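Local coordinates for 3-phytase (Klebsiella pneumoniae, PDB 2WNH), which probably hydrolyses phosphate esters of inositol hexakisphosphate (phytate), beginning at the 3-position, as a member of the histidine acid phosphatase family, at residues B[305-310]-B[361-366]; B[317-322]-B[338-343]; B[44-49]-B[212-217]; B[55-60]-B[218-223]. The protein carries 3 engineered substitutions. All blocks are in the same frame, centred on the assembly; numbering follows the deposited sequence.

Interaction 1 of 4, residues B[305-310]-B[361-366]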
loop_
_atom_site.group_PDB
_atom_site.type_symbol
_atom_site.label_atom_id
_atom_site.label_comp_id
_atom_site.label_asym_id
_atom_site.label_seq_id
_atom_site.Cartn_x
_atom_site.Cartn_y
_atom_site.Cartn_z
ATOM N N TRP B 305 -19.578 13.908 32.072
ATOM C CA TRP B 305 -18.174 13.558 31.897
ATOM C C TRP B 305 -17.247 14.735 32.140
ATOM O O TRP B 305 -17.666 15.891 32.085
ATOM C CB TRP B 305 -17.923 12.991 30.486
ATOM C CG TRP B 305 -18.308 13.915 29.363
ATOM C CD1 TRP B 305 -17.610 15.012 28.923
ATOM C CD2 TRP B 305 -19.457 13.804 28.518
ATOM N NE1 TRP B 305 -18.281 15.608 27.865
ATOM C CE2 TRP B 305 -19.410 14.881 27.598
ATOM C CE3 TRP B 305 -20.527 12.896 28.446
ATOM C CZ2 TRP B 305 -20.379 15.065 26.612
ATOM C CZ3 TRP B 305 -21.480 13.074 27.472
ATOM C CH2 TRP B 305 -21.404 14.153 26.558
ATOM N N GLN B 306 -15.986 14.433 32.432
ATOM C CA GLN B 306 -14.946 15.456 32.403
ATOM C C GLN B 306 -13.656 14.819 31.929
ATOM O O GLN B 306 -13.119 13.973 32.615
ATOM C CB GLN B 306 -14.739 16.119 33.771
ATOM C CG GLN B 306 -13.778 17.270 33.673
ATOM C CD GLN B 306 -13.806 18.182 34.874
ATOM O OE1 GLN B 306 -14.784 18.209 35.641
ATOM N NE2 GLN B 306 -12.734 18.942 35.048
ATOM N N LEU B 307 -13.175 15.232 30.752
ATOM C CA LEU B 307 -11.993 14.644 30.111
ATOM C C LEU B 307 -10.770 15.529 30.380
ATOM O O LEU B 307 -10.915 16.743 30.507
ATOM C CB LEU B 307 -12.206 14.537 28.591
ATOM C CG LEU B 307 -13.401 13.688 28.140
ATOM C CD1 LEU B 307 -13.486 13.589 26.612
ATOM C CD2 LEU B 307 -13.362 12.318 28.761
ATOM N N PRO B 308 -9.559 14.933 30.412
ATOM C CA PRO B 308 -8.318 15.708 30.622
ATOM C C PRO B 308 -8.221 16.934 29.731
ATOM O O PRO B 308 -8.399 16.844 28.508
ATOM C CB PRO B 308 -7.219 14.700 30.265
ATOM C CG PRO B 308 -7.822 13.378 30.566
ATOM C CD PRO B 308 -9.280 13.488 30.246
ATOM N N GLY B 309 -7.972 18.090 30.348
ATOM C CA GLY B 309 -7.808 19.350 29.632
ATOM C C GLY B 309 -9.098 20.077 29.277
ATOM O O GLY B 309 -9.060 21.145 28.670
ATOM N N TYR B 310 -10.237 19.487 29.640
ATOM C CA TYR B 310 -11.543 20.064 29.360
ATOM C C TYR B 310 -12.324 20.250 30.658
ATOM O O TYR B 310 -12.089 19.544 31.632
ATOM C CB TYR B 310 -12.340 19.152 28.416
ATOM C CG TYR B 310 -11.772 19.081 27.011
ATOM C CD1 TYR B 310 -11.788 20.205 26.179
ATOM C CD2 TYR B 310 -11.197 17.897 26.523
ATOM C CE1 TYR B 310 -11.288 20.149 24.885
ATOM C CE2 TYR B 310 -10.697 17.825 25.224
ATOM C CZ TYR B 310 -10.736 18.960 24.417
ATOM O OH TYR B 310 -10.246 18.927 23.131
ATOM N N LEU B 361 -9.392 10.442 24.137
ATOM C CA LEU B 361 -9.893 10.619 25.492
ATOM C C LEU B 361 -11.294 10.028 25.561
ATOM O O LEU B 361 -12.089 10.255 24.657
ATOM C CB LEU B 361 -9.937 12.099 25.836
ATOM C CG LEU B 361 -8.598 12.832 25.667
ATOM C CD1 LEU B 361 -8.772 14.332 25.957
ATOM C CD2 LEU B 361 -7.488 12.216 26.527
ATOM N N ARG B 362 -11.602 9.272 26.616
ATOM C CA ARG B 362 -12.887 8.604 26.678
ATOM C C ARG B 362 -13.411 8.499 28.106
ATOM O O ARG B 362 -12.620 8.298 29.052
ATOM C CB ARG B 362 -12.745 7.190 26.080
ATOM C CG ARG B 362 -14.058 6.499 25.781
ATOM C CD ARG B 362 -13.855 5.154 25.054
ATOM N NE ARG B 362 -12.754 5.181 24.092
ATOM C CZ ARG B 362 -11.570 4.601 24.290
ATOM N NH1 ARG B 362 -11.328 3.927 25.408
ATOM N NH2 ARG B 362 -10.632 4.688 23.360
ATOM N N GLN B 363 -14.731 8.633 28.264
ATOM C CA GLN B 363 -15.367 8.329 29.539
ATOM C C GLN B 363 -16.606 7.476 29.320
ATOM O O GLN B 363 -17.455 7.774 28.481
ATOM C CB GLN B 363 -15.724 9.605 30.312
ATOM C CG GLN B 363 -16.263 9.286 31.706
ATOM C CD GLN B 363 -16.306 10.506 32.619
ATOM O OE1 GLN B 363 -15.532 11.473 32.456
ATOM N NE2 GLN B 363 -17.204 10.458 33.603
ATOM N N GLU B 364 -16.691 6.388 30.071
ATOM C CA GLU B 364 -17.834 5.505 29.925
ATOM C C GLU B 364 -18.899 5.774 30.981
ATOM O O GLU B 364 -18.573 6.083 32.128
ATOM C CB GLU B 364 -17.356 4.050 30.072
ATOM C CG GLU B 364 -16.291 3.615 29.079
ATOM C CD GLU B 364 -15.872 2.179 29.335
ATOM O OE1 GLU B 364 -15.267 1.907 30.432
ATOM O OE2 GLU B 364 -16.159 1.325 28.456
ATOM N N TRP B 365 -20.161 5.656 30.587
ATOM C CA TRP B 365 -21.304 5.652 31.508
ATOM C C TRP B 365 -21.387 4.302 32.205
ATOM O O TRP B 365 -20.999 3.270 31.636
ATOM C CB TRP B 365 -22.585 5.902 30.700
ATOM C CG TRP B 365 -23.859 5.822 31.467
ATOM C CD1 TRP B 365 -24.480 6.839 32.149
ATOM C CD2 TRP B 365 -24.715 4.675 31.593
ATOM N NE1 TRP B 365 -25.656 6.382 32.719
ATOM C CE2 TRP B 365 -25.823 5.062 32.389
ATOM C CE3 TRP B 365 -24.647 3.351 31.124
ATOM C CZ2 TRP B 365 -26.851 4.182 32.712
ATOM C CZ3 TRP B 365 -25.657 2.479 31.473
ATOM C CH2 TRP B 365 -26.748 2.895 32.252
ATOM N N ARG B 366 -21.910 4.298 33.423
ATOM C CA ARG B 366 -22.139 3.051 34.145
ATOM C C ARG B 366 -23.259 3.213 35.167
ATOM O O ARG B 366 -23.653 4.330 35.511
ATOM C CB ARG B 366 -20.864 2.567 34.837
ATOM C CG ARG B 366 -20.317 3.526 35.892
ATOM C CD ARG B 366 -19.339 2.808 36.837
ATOM N NE ARG B 366 -20.021 1.722 37.545
ATOM C CZ ARG B 366 -19.762 0.422 37.398
ATOM N NH1 ARG B 366 -18.791 0.004 36.588
ATOM N NH2 ARG B 366 -20.472 -0.465 38.086
#
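Residues 307-310 make a type II beta turn, closed by Tyr310 N to Leu307 O, and this loop between helix 291-301 and strand 320-328 packs against strand 361-364 of the mixed sheet. Three side chains carry most of the contact. Leu361 reaches into the turn: its CB rests on Leu307 CD1 at 3.9 Å, while its CD1 lies 3.6 Å from the carbonyl oxygen Pro308 O and comes up to the edge of the Tyr310 ring, near the ring plane. The other methyl, Leu361 CD2, touches the proline ring at Pro308 CG. Leu307 crosses both strand partners obliquely, its two methyls splitting the work, since CD1 serves Leu361 and Leu307 CD2 meets Gln363 CB at 3.9 Å.

Gln363 supplies the polar part. With CG anti to the backbone N (chi1 -174°) and the chain extended beyond it, the amide lies alongside CA and CB of Trp305. The Trp305 indole itself leads away from the strand, stacks on Phe340 and gives its NE1 proton to Asn314 O. Tyr310 OH is likewise held elsewhere, by Gln343 O. No backbone-to-backbone hydrogen bond joins the two segments; the side chain of Gln363 takes that part, Gln306 N donating to Gln363 OE1 at 3.0 Å, fairly straight at 158°, with the nitrogen above the carbonyl plane.

Interaction 2 of 4, residues B[317-322]-B[338-343]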
loop_
_atom_site.group_PDB
_atom_site.type_symbol
_atom_site.label_atom_id
_atom_site.label_comp_id
_atom_site.label_asym_id
_atom_site.label_seq_id
_atom_site.Cartn_x
_atom_site.Cartn_y
_atom_site.Cartn_z
ATOM N N PRO B 317 -14.904 19.700 19.015
ATOM C CA PRO B 317 -15.207 19.404 17.602
ATOM C C PRO B 317 -14.814 17.972 17.229
ATOM O O PRO B 317 -13.747 17.476 17.665
ATOM C CB PRO B 317 -14.332 20.414 16.840
ATOM C CG PRO B 317 -13.266 20.821 17.852
ATOM C CD PRO B 317 -13.991 20.842 19.165
ATOM N N GLY B 318 -15.670 17.323 16.448
ATOM C CA GLY B 318 -15.482 15.942 16.027
ATOM C C GLY B 318 -15.554 14.916 17.156
ATOM O O GLY B 318 -15.214 13.756 16.950
ATOM N N SER B 319 -16.005 15.322 18.346
ATOM C CA SER B 319 -16.203 14.381 19.444
ATOM C C SER B 319 -17.518 13.620 19.212
ATOM O O SER B 319 -18.334 14.040 18.387
ATOM C CB SER B 319 -16.262 15.133 20.775
ATOM O OG SER B 319 -17.439 15.938 20.842
ATOM N N SER B 320 -17.719 12.498 19.899
ATOM C CA SER B 320 -18.971 11.758 19.712
ATOM C C SER B 320 -19.413 10.982 20.942
ATOM O O SER B 320 -18.596 10.634 21.785
ATOM C CB SER B 320 -18.901 10.830 18.500
ATOM O OG SER B 320 -18.033 9.747 18.740
ATOM N N LEU B 321 -20.729 10.758 20.998
ATOM C CA LEU B 321 -21.393 9.913 21.974
ATOM C C LEU B 321 -21.678 8.592 21.257
ATOM O O LEU B 321 -22.232 8.576 20.149
ATOM C CB LEU B 321 -22.706 10.597 22.388
ATOM C CG LEU B 321 -23.512 9.985 23.517
ATOM C CD1 LEU B 321 -22.677 9.855 24.794
ATOM C CD2 LEU B 321 -24.709 10.921 23.753
ATOM N N VAL B 322 -21.299 7.484 21.883
ATOM C CA VAL B 322 -21.452 6.179 21.252
ATOM C C VAL B 322 -22.249 5.221 22.123
ATOM O O VAL B 322 -21.966 5.092 23.321
ATOM C CB VAL B 322 -20.082 5.531 20.902
ATOM C CG1 VAL B 322 -20.307 4.144 20.248
ATOM C CG2 VAL B 322 -19.247 6.441 19.990
ATOM N N VAL B 338 -21.697 2.496 26.713
ATOM C CA VAL B 338 -22.088 3.869 26.408
ATOM C C VAL B 338 -20.900 4.745 26.767
ATOM O O VAL B 338 -20.378 4.666 27.882
ATOM C CB VAL B 338 -23.311 4.291 27.274
ATOM C CG1 VAL B 338 -23.678 5.731 26.982
ATOM C CG2 VAL B 338 -24.477 3.376 27.002
ATOM N N TYR B 339 -20.427 5.564 25.825
ATOM C CA TYR B 339 -19.276 6.409 26.154
ATOM C C TYR B 339 -19.230 7.686 25.348
ATOM O O TYR B 339 -19.926 7.818 24.335
ATOM C CB TYR B 339 -17.948 5.636 26.024
ATOM C CG TYR B 339 -17.660 5.051 24.668
ATOM C CD1 TYR B 339 -18.126 3.789 24.330
ATOM C CD2 TYR B 339 -16.892 5.754 23.734
ATOM C CE1 TYR B 339 -17.850 3.239 23.093
ATOM C CE2 TYR B 339 -16.593 5.200 22.475
ATOM C CZ TYR B 339 -17.095 3.947 22.171
ATOM O OH TYR B 339 -16.826 3.326 20.963
ATOM N N PHE B 340 -18.425 8.633 25.824
ATOM C CA PHE B 340 -18.177 9.857 25.115
ATOM C C PHE B 340 -16.685 9.905 24.823
ATOM O O PHE B 340 -15.872 9.543 25.678
ATOM C CB PHE B 340 -18.574 11.082 25.948
ATOM C CG PHE B 340 -18.320 12.388 25.239
ATOM C CD1 PHE B 340 -19.082 12.762 24.129
ATOM C CD2 PHE B 340 -17.290 13.231 25.653
ATOM C CE1 PHE B 340 -18.837 13.950 23.440
ATOM C CE2 PHE B 340 -17.049 14.441 24.964
ATOM C CZ PHE B 340 -17.819 14.791 23.865
ATOM N N GLN B 341 -16.339 10.304 23.605
ATOM C CA GLN B 341 -14.935 10.360 23.201
ATOM C C GLN B 341 -14.601 11.660 22.489
ATOM O O GLN B 341 -15.442 12.198 21.762
ATOM C CB GLN B 341 -14.590 9.150 22.304
ATOM C CG GLN B 341 -15.251 9.198 20.930
ATOM C CD GLN B 341 -14.989 7.938 20.117
ATOM O OE1 GLN B 341 -13.903 7.370 20.176
ATOM N NE2 GLN B 341 -15.994 7.492 19.373
ATOM N N ALA B 342 -13.354 12.115 22.675
ATOM C CA ALA B 342 -12.804 13.319 22.011
ATOM C C ALA B 342 -11.288 13.268 21.924
ATOM O O ALA B 342 -10.649 12.495 22.614
ATOM C CB ALA B 342 -13.195 14.582 22.798
ATOM N N GLN B 343 -10.718 14.132 21.104
ATOM C CA GLN B 343 -9.282 14.361 21.185
ATOM C C GLN B 343 -9.004 15.560 22.070
ATOM O O GLN B 343 -9.804 16.500 22.118
ATOM C CB GLN B 343 -8.707 14.622 19.802
ATOM C CG GLN B 343 -8.664 13.370 18.937
ATOM C CD GLN B 343 -7.663 13.519 17.798
ATOM O OE1 GLN B 343 -6.503 13.043 17.877
ATOM N NE2 GLN B 343 -8.088 14.176 16.742
HETATM O O HOH W 1 -12.605 15.530 19.434
#
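Strands 320-328 and 334-342 form an antiparallel beta hairpin in the mixed sheet, and here they are held by paired backbone bonds. Ser320-Gln341 and Val322-Tyr339 are the hydrogen-bonded pairs, and Leu321-Phe340 between them is non-hydrogen-bonded; the straightest bond runs from Val322 N to Tyr339 O, 2.8 Å long.

Tyr339 is worth tracing outward. Its CB sits 3.3 Å from Gln363 O of the next strand. CG occupies the crowded position between the backbone N and carbonyl carbon (chi1 59°), which lays the ring alongside Val322, both side chains pointing the same way. CD1 passes near Val322 O. Beyond it, CE1 meets Val322 CG1, and CE2 lies 3.8 Å from Val322 CG2. CZ lies 3.6 Å from Val322 CB, which sits over one ring face as a CH-pi contact, 3.8 Å from the centroid and 20° off the normal. The tip, OH, touches Val322 CG1 and hydrogen-bonds Glu324.

On the face bearing Tyr339 and Val322, Gln341 runs out extended, with its CD at the edge of the tyrosine ring and in its plane. Its NE2 packs on Val322 CG2 and donates to Ser320 OG at 3.1 Å; that same OG is also hydrogen-bonded to Glu21 OE2.

Interaction 3 of 4, residues B[44-49]-B[212-217]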
loop_
_atom_site.group_PDB
_atom_site.type_symbol
_atom_site.label_atom_id
_atom_site.label_comp_id
_atom_site.label_asym_id
_atom_site.label_seq_id
_atom_site.Cartn_x
_atom_site.Cartn_y
_atom_site.Cartn_z
ATOM N N ARG B 44 -14.175 45.268 18.653
ATOM C CA ARG B 44 -13.143 45.159 17.615
ATOM C C ARG B 44 -13.389 43.951 16.698
ATOM O O ARG B 44 -14.139 43.046 17.064
ATOM C CB ARG B 44 -11.736 45.121 18.242
ATOM C CG ARG B 44 -11.158 43.756 18.461
ATOM C CD ARG B 44 -11.572 43.211 19.779
ATOM N NE ARG B 44 -10.523 42.949 20.766
ATOM C CZ ARG B 44 -9.196 43.088 20.643
ATOM N NH1 ARG B 44 -8.630 43.527 19.538
ATOM N NH2 ARG B 44 -8.420 42.763 21.676
ATOM N N PRO B 45 -12.779 43.951 15.501
ATOM C CA PRO B 45 -12.905 42.797 14.612
ATOM C C PRO B 45 -12.060 41.627 15.091
ATOM O O PRO B 45 -10.979 41.822 15.671
ATOM C CB PRO B 45 -12.359 43.319 13.283
ATOM C CG PRO B 45 -11.338 44.356 13.703
ATOM C CD PRO B 45 -11.949 45.019 14.901
ATOM N N TRP B 46 -12.571 40.417 14.853
ATOM C CA TRP B 46 -11.857 39.191 15.147
ATOM C C TRP B 46 -11.378 38.606 13.820
ATOM O O TRP B 46 -11.895 38.952 12.748
ATOM C CB TRP B 46 -12.776 38.194 15.843
ATOM C CG TRP B 46 -13.018 38.483 17.278
ATOM C CD1 TRP B 46 -13.427 39.680 17.824
ATOM C CD2 TRP B 46 -12.930 37.557 18.366
ATOM N NE1 TRP B 46 -13.561 39.553 19.188
ATOM C CE2 TRP B 46 -13.266 38.266 19.550
ATOM C CE3 TRP B 46 -12.581 36.204 18.467
ATOM C CZ2 TRP B 46 -13.280 37.658 20.812
ATOM C CZ3 TRP B 46 -12.589 35.597 19.731
ATOM C CH2 TRP B 46 -12.939 36.322 20.884
ATOM N N THR B 47 -10.393 37.721 13.910
ATOM C CA THR B 47 -9.799 37.099 12.733
ATOM C C THR B 47 -10.851 36.531 11.787
ATOM O O THR B 47 -11.818 35.896 12.216
ATOM C CB THR B 47 -8.831 35.988 13.152
ATOM O OG1 THR B 47 -7.813 36.553 13.987
ATOM C CG2 THR B 47 -8.187 35.287 11.933
ATOM N N GLU B 48 -10.654 36.808 10.504
ATOM C CA GLU B 48 -11.410 36.222 9.413
ATOM C C GLU B 48 -10.633 34.993 8.972
ATOM O O GLU B 48 -9.463 35.106 8.608
ATOM C CB GLU B 48 -11.518 37.218 8.258
ATOM C CG GLU B 48 -12.352 38.450 8.593
ATOM C CD GLU B 48 -13.841 38.167 8.609
ATOM O OE1 GLU B 48 -14.259 37.093 8.104
ATOM O OE2 GLU B 48 -14.604 39.016 9.130
ATOM N N TRP B 49 -11.272 33.826 9.021
ATOM C CA TRP B 49 -10.593 32.577 8.676
ATOM C C TRP B 49 -10.627 32.321 7.179
ATOM O O TRP B 49 -11.399 32.954 6.450
ATOM C CB TRP B 49 -11.218 31.385 9.405
ATOM C CG TRP B 49 -11.269 31.458 10.884
ATOM C CD1 TRP B 49 -11.399 32.577 11.659
ATOM C CD2 TRP B 49 -11.300 30.341 11.783
ATOM N NE1 TRP B 49 -11.485 32.225 12.983
ATOM C CE2 TRP B 49 -11.413 30.857 13.088
ATOM C CE3 TRP B 49 -11.220 28.946 11.608
ATOM C CZ2 TRP B 49 -11.456 30.030 14.229
ATOM C CZ3 TRP B 49 -11.274 28.126 12.735
ATOM C CH2 TRP B 49 -11.386 28.665 14.032
ATOM N N GLU B 212 -15.772 29.461 23.064
ATOM C CA GLU B 212 -15.849 28.475 21.957
ATOM C C GLU B 212 -14.982 28.889 20.763
ATOM O O GLU B 212 -14.240 28.064 20.217
ATOM C CB GLU B 212 -17.291 28.259 21.516
ATOM C CG GLU B 212 -17.471 27.131 20.461
ATOM C CD GLU B 212 -17.161 25.725 20.986
ATOM O OE1 GLU B 212 -17.383 25.435 22.186
ATOM O OE2 GLU B 212 -16.716 24.880 20.165
ATOM N N THR B 213 -15.073 30.157 20.367
ATOM C CA THR B 213 -14.264 30.668 19.246
ATOM C C THR B 213 -12.751 30.519 19.508
ATOM O O THR B 213 -11.988 30.118 18.608
ATOM C CB THR B 213 -14.623 32.138 18.924
ATOM O OG1 THR B 213 -16.033 32.241 18.660
ATOM C CG2 THR B 213 -13.824 32.651 17.720
ATOM N N LEU B 214 -12.324 30.843 20.726
ATOM C CA LEU B 214 -10.916 30.683 21.094
ATOM C C LEU B 214 -10.519 29.209 21.098
ATOM O O LEU B 214 -9.460 28.855 20.580
ATOM C CB LEU B 214 -10.623 31.358 22.440
ATOM C CG LEU B 214 -10.858 32.879 22.434
ATOM C CD1 LEU B 214 -10.711 33.392 23.851
ATOM C CD2 LEU B 214 -9.900 33.625 21.511
ATOM N N ARG B 215 -11.374 28.357 21.676
ATOM C CA ARG B 215 -11.113 26.916 21.696
ATOM C C ARG B 215 -11.002 26.353 20.284
ATOM O O ARG B 215 -10.112 25.539 19.992
ATOM C CB ARG B 215 -12.224 26.171 22.450
ATOM C CG ARG B 215 -12.070 24.634 22.393
ATOM C CD ARG B 215 -12.901 24.031 21.233
ATOM N NE ARG B 215 -14.297 23.885 21.659
ATOM C CZ ARG B 215 -14.711 22.972 22.532
ATOM N NH1 ARG B 215 -13.856 22.104 23.053
ATOM N NH2 ARG B 215 -15.987 22.928 22.898
ATOM N N LEU B 216 -11.929 26.761 19.420
ATOM C CA LEU B 216 -11.906 26.341 18.003
ATOM C C LEU B 216 -10.667 26.874 17.269
ATOM O O LEU B 216 -10.000 26.106 16.562
ATOM C CB LEU B 216 -13.205 26.749 17.277
ATOM C CG LEU B 216 -14.458 25.957 17.693
ATOM C CD1 LEU B 216 -15.713 26.653 17.196
ATOM C CD2 LEU B 216 -14.393 24.503 17.224
ATOM N N GLY B 217 -10.323 28.153 17.463
ATOM C CA GLY B 217 -9.068 28.705 16.886
ATOM C C GLY B 217 -7.773 28.016 17.336
ATOM O O GLY B 217 -6.841 27.861 16.514
#
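Two tryptophans of the loop 44-49 lie against helix 204-219, in a contact that is all packing with no hydrogen bond between the segments. At the start, Glu212 does not touch the loop; it is gripped side-on by Arg215 one turn later, through NE and NH2, and also salt-bridges Arg24. Thr213 turns CG2 to the six-membered ring of Trp46, 3.8 Å from Trp46 CZ3, while its OG1 bonds back to Asn209 O. Leu214 brings CD2 to the same Trp46 CZ3, also at 3.8 Å, crossing the indole at about a right angle. Leu216 has a looser touch, CB to Trp49 CH2 at 4.2 Å. At Gly217 the ring of Trp49 comes edge-on to the backbone, with Trp49 CH2 3.6 Å from Gly217 N. Around this face, Ile38 of helix 32-42 packs on both Trp46 and Thr213, and helix 165-175 brings Leu171 and Val175 to Leu214. Helix 243-250 packs Leu245 on Glu212 and Arg215, which do not meet the loop.

Interaction 4 of 4, residues B[55-60]-B[218-223]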
loop_
_atom_site.group_PDB
_atom_site.type_symbol
_atom_site.label_atom_id
_atom_site.label_comp_id
_atom_site.label_asym_id
_atom_site.label_seq_id
_atom_site.Cartn_x
_atom_site.Cartn_y
_atom_site.Cartn_z
ATOM N N GLU B 55 -18.653 27.145 8.412
ATOM C CA GLU B 55 -18.392 25.944 7.574
ATOM C C GLU B 55 -17.237 25.115 8.140
ATOM O O GLU B 55 -16.480 25.597 8.992
ATOM C CB GLU B 55 -18.176 26.324 6.105
ATOM C CG GLU B 55 -19.410 26.993 5.512
ATOM C CD GLU B 55 -19.347 27.183 4.009
ATOM O OE1 GLU B 55 -18.361 26.768 3.355
ATOM O OE2 GLU B 55 -20.313 27.762 3.471
ATOM N N LEU B 56 -17.131 23.847 7.717
ATOM C CA LEU B 56 -16.070 22.976 8.258
ATOM C C LEU B 56 -14.727 23.402 7.632
ATOM O O LEU B 56 -14.602 23.496 6.399
ATOM C CB LEU B 56 -16.343 21.507 7.922
ATOM C CG LEU B 56 -15.296 20.481 8.408
ATOM C CD1 LEU B 56 -15.349 20.320 9.913
ATOM C CD2 LEU B 56 -15.501 19.104 7.731
ATOM N N THR B 57 -13.727 23.654 8.472
ATOM C CA THR B 57 -12.423 24.073 7.937
ATOM C C THR B 57 -11.667 22.864 7.391
ATOM O O THR B 57 -11.994 21.726 7.744
ATOM C CB THR B 57 -11.548 24.739 9.005
ATOM O OG1 THR B 57 -11.093 23.761 9.948
ATOM C CG2 THR B 57 -12.330 25.845 9.738
ATOM N N GLY B 58 -10.640 23.118 6.565
ATOM C CA GLY B 58 -9.843 22.023 6.012
ATOM C C GLY B 58 -9.148 21.270 7.139
ATOM O O GLY B 58 -9.117 20.038 7.158
ATOM N N HIS B 59 -8.572 22.005 8.086
ATOM C CA HIS B 59 -7.935 21.393 9.243
ATOM C C HIS B 59 -8.960 20.553 10.035
ATOM O O HIS B 59 -8.671 19.424 10.496
ATOM C CB HIS B 59 -7.309 22.495 10.107
ATOM C CG HIS B 59 -6.612 22.003 11.339
ATOM N ND1 HIS B 59 -5.237 21.991 11.446
ATOM C CD2 HIS B 59 -7.090 21.565 12.534
ATOM C CE1 HIS B 59 -4.899 21.554 12.651
ATOM N NE2 HIS B 59 -6.004 21.292 13.331
ATOM N N GLY B 60 -10.174 21.093 10.148
ATOM C CA GLY B 60 -11.293 20.353 10.763
ATOM C C GLY B 60 -11.571 19.047 10.040
ATOM O O GLY B 60 -11.744 18.010 10.682
ATOM N N TRP B 218 -7.703 27.632 18.622
ATOM C CA TRP B 218 -6.599 26.811 19.152
ATOM C C TRP B 218 -6.553 25.482 18.401
ATOM O O TRP B 218 -5.512 25.057 17.882
ATOM C CB TRP B 218 -6.733 26.528 20.667
ATOM C CG TRP B 218 -5.537 25.726 21.172
ATOM C CD1 TRP B 218 -5.447 24.362 21.321
ATOM C CD2 TRP B 218 -4.243 26.253 21.503
ATOM N NE1 TRP B 218 -4.178 24.016 21.745
ATOM C CE2 TRP B 218 -3.427 25.159 21.879
ATOM C CE3 TRP B 218 -3.707 27.554 21.552
ATOM C CZ2 TRP B 218 -2.084 25.321 22.276
ATOM C CZ3 TRP B 218 -2.362 27.715 21.952
ATOM C CH2 TRP B 218 -1.575 26.600 22.309
ATOM N N SER B 219 -7.706 24.826 18.361
ATOM C CA SER B 219 -7.825 23.487 17.776
ATOM C C SER B 219 -7.506 23.484 16.286
ATOM O O SER B 219 -7.002 22.472 15.755
ATOM C CB SER B 219 -9.241 22.956 18.000
ATOM O OG SER B 219 -9.522 22.919 19.390
ATOM N N GLU B 220 -7.813 24.602 15.635
ATOM C CA GLU B 220 -7.558 24.861 14.207
ATOM C C GLU B 220 -6.067 24.972 13.848
ATOM O O GLU B 220 -5.692 24.900 12.674
ATOM C CB GLU B 220 -8.277 26.176 13.804
ATOM C CG GLU B 220 -8.030 26.707 12.370
ATOM C CD GLU B 220 -8.791 25.919 11.299
ATOM O OE1 GLU B 220 -9.401 24.889 11.618
ATOM O OE2 GLU B 220 -8.789 26.348 10.114
ATOM N N ASN B 221 -5.223 25.202 14.847
ATOM C CA ASN B 221 -3.832 25.621 14.559
ATOM C C ASN B 221 -3.729 27.001 13.862
ATOM O O ASN B 221 -2.862 27.224 12.986
ATOM C CB ASN B 221 -3.059 24.523 13.776
ATOM C CG ASN B 221 -1.542 24.724 13.835
ATOM O OD1 ASN B 221 -1.027 25.345 14.775
ATOM N ND2 ASN B 221 -0.820 24.213 12.827
ATOM N N LEU B 222 -4.622 27.936 14.226
ATOM C CA LEU B 222 -4.420 29.347 13.839
ATOM C C LEU B 222 -3.102 29.844 14.430
ATOM O O LEU B 222 -2.733 29.452 15.542
ATOM C CB LEU B 222 -5.537 30.246 14.407
ATOM C CG LEU B 222 -6.922 30.239 13.771
ATOM C CD1 LEU B 222 -7.803 31.296 14.445
ATOM C CD2 LEU B 222 -6.939 30.471 12.253
ATOM N N PRO B 223 -2.393 30.704 13.686
ATOM C CA PRO B 223 -1.247 31.422 14.270
ATOM C C PRO B 223 -1.674 32.105 15.558
ATOM O O PRO B 223 -2.807 32.584 15.627
ATOM C CB PRO B 223 -0.924 32.470 13.209
ATOM C CG PRO B 223 -1.358 31.834 11.911
ATOM C CD PRO B 223 -2.603 31.051 12.268
HETATM O O HOH W 2 -7.955 24.938 8.019
#
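Two helix ends meet here: Thr57 is the N-cap of helix 58-77, and Asn221, with positive phi, closes helix 204-219 in a Schellman motif. The direct hydrogen bonds run in series. Gly60 N donates to Thr57 OG1 at 2.8 Å, the capping bond, and Thr57 OG1 in turn donates to Glu220 OE1 at 2.6 Å, on the syn lone pair. The two side chains meet tip to tip, Glu220 bending at chi2 (76°) to get there. A water continues the linkage, accepting from His59 N and donating to Glu220 OE2 at 2.7 Å. The N-terminal end of helix 58-77 probably helps to keep the Glu220 carboxylate charged.

Bonds to other parts fix the imidazole: His59 NE2 is bonded to Leu348 O and His59 ND1 to Asp110 of the second subunit, so the ring may well carry a positive charge. Asn221 reaches the same subunit, ND2 to Asp110 and OD1 to the backbone N of Gly117, which puts this joint at a subunit interface.

Packing completes it. Asn221 CB touches His59 CE1 at 3.7 Å, and the carbonyl oxygen Glu220 O sits over the centre of the His59 ring, 3.2 Å above its plane.

Overall arrangement
From the N terminus, 44-49 lies in the connection after helix 32-42 and 55-60 runs from its end into helix 58-77; both find partners on or just beyond helix 204-219, in the same order. Interactions 3 and 4 therefore cross, each closing a loop of about 160 residues, and Trp49 bridges them by packing on Glu220 and Thr57. The later pair opens after both have closed: the short hairpin contact of interaction 2 falls within the longer loop of interaction 1, and the two share neighbouring strands, with Leu361 N meeting Ala342 O. Pro317 of interaction 2 packs on Leu216 and Arg215 of interaction 3, so the loop leading into strand 320-328 meets helix 204-219.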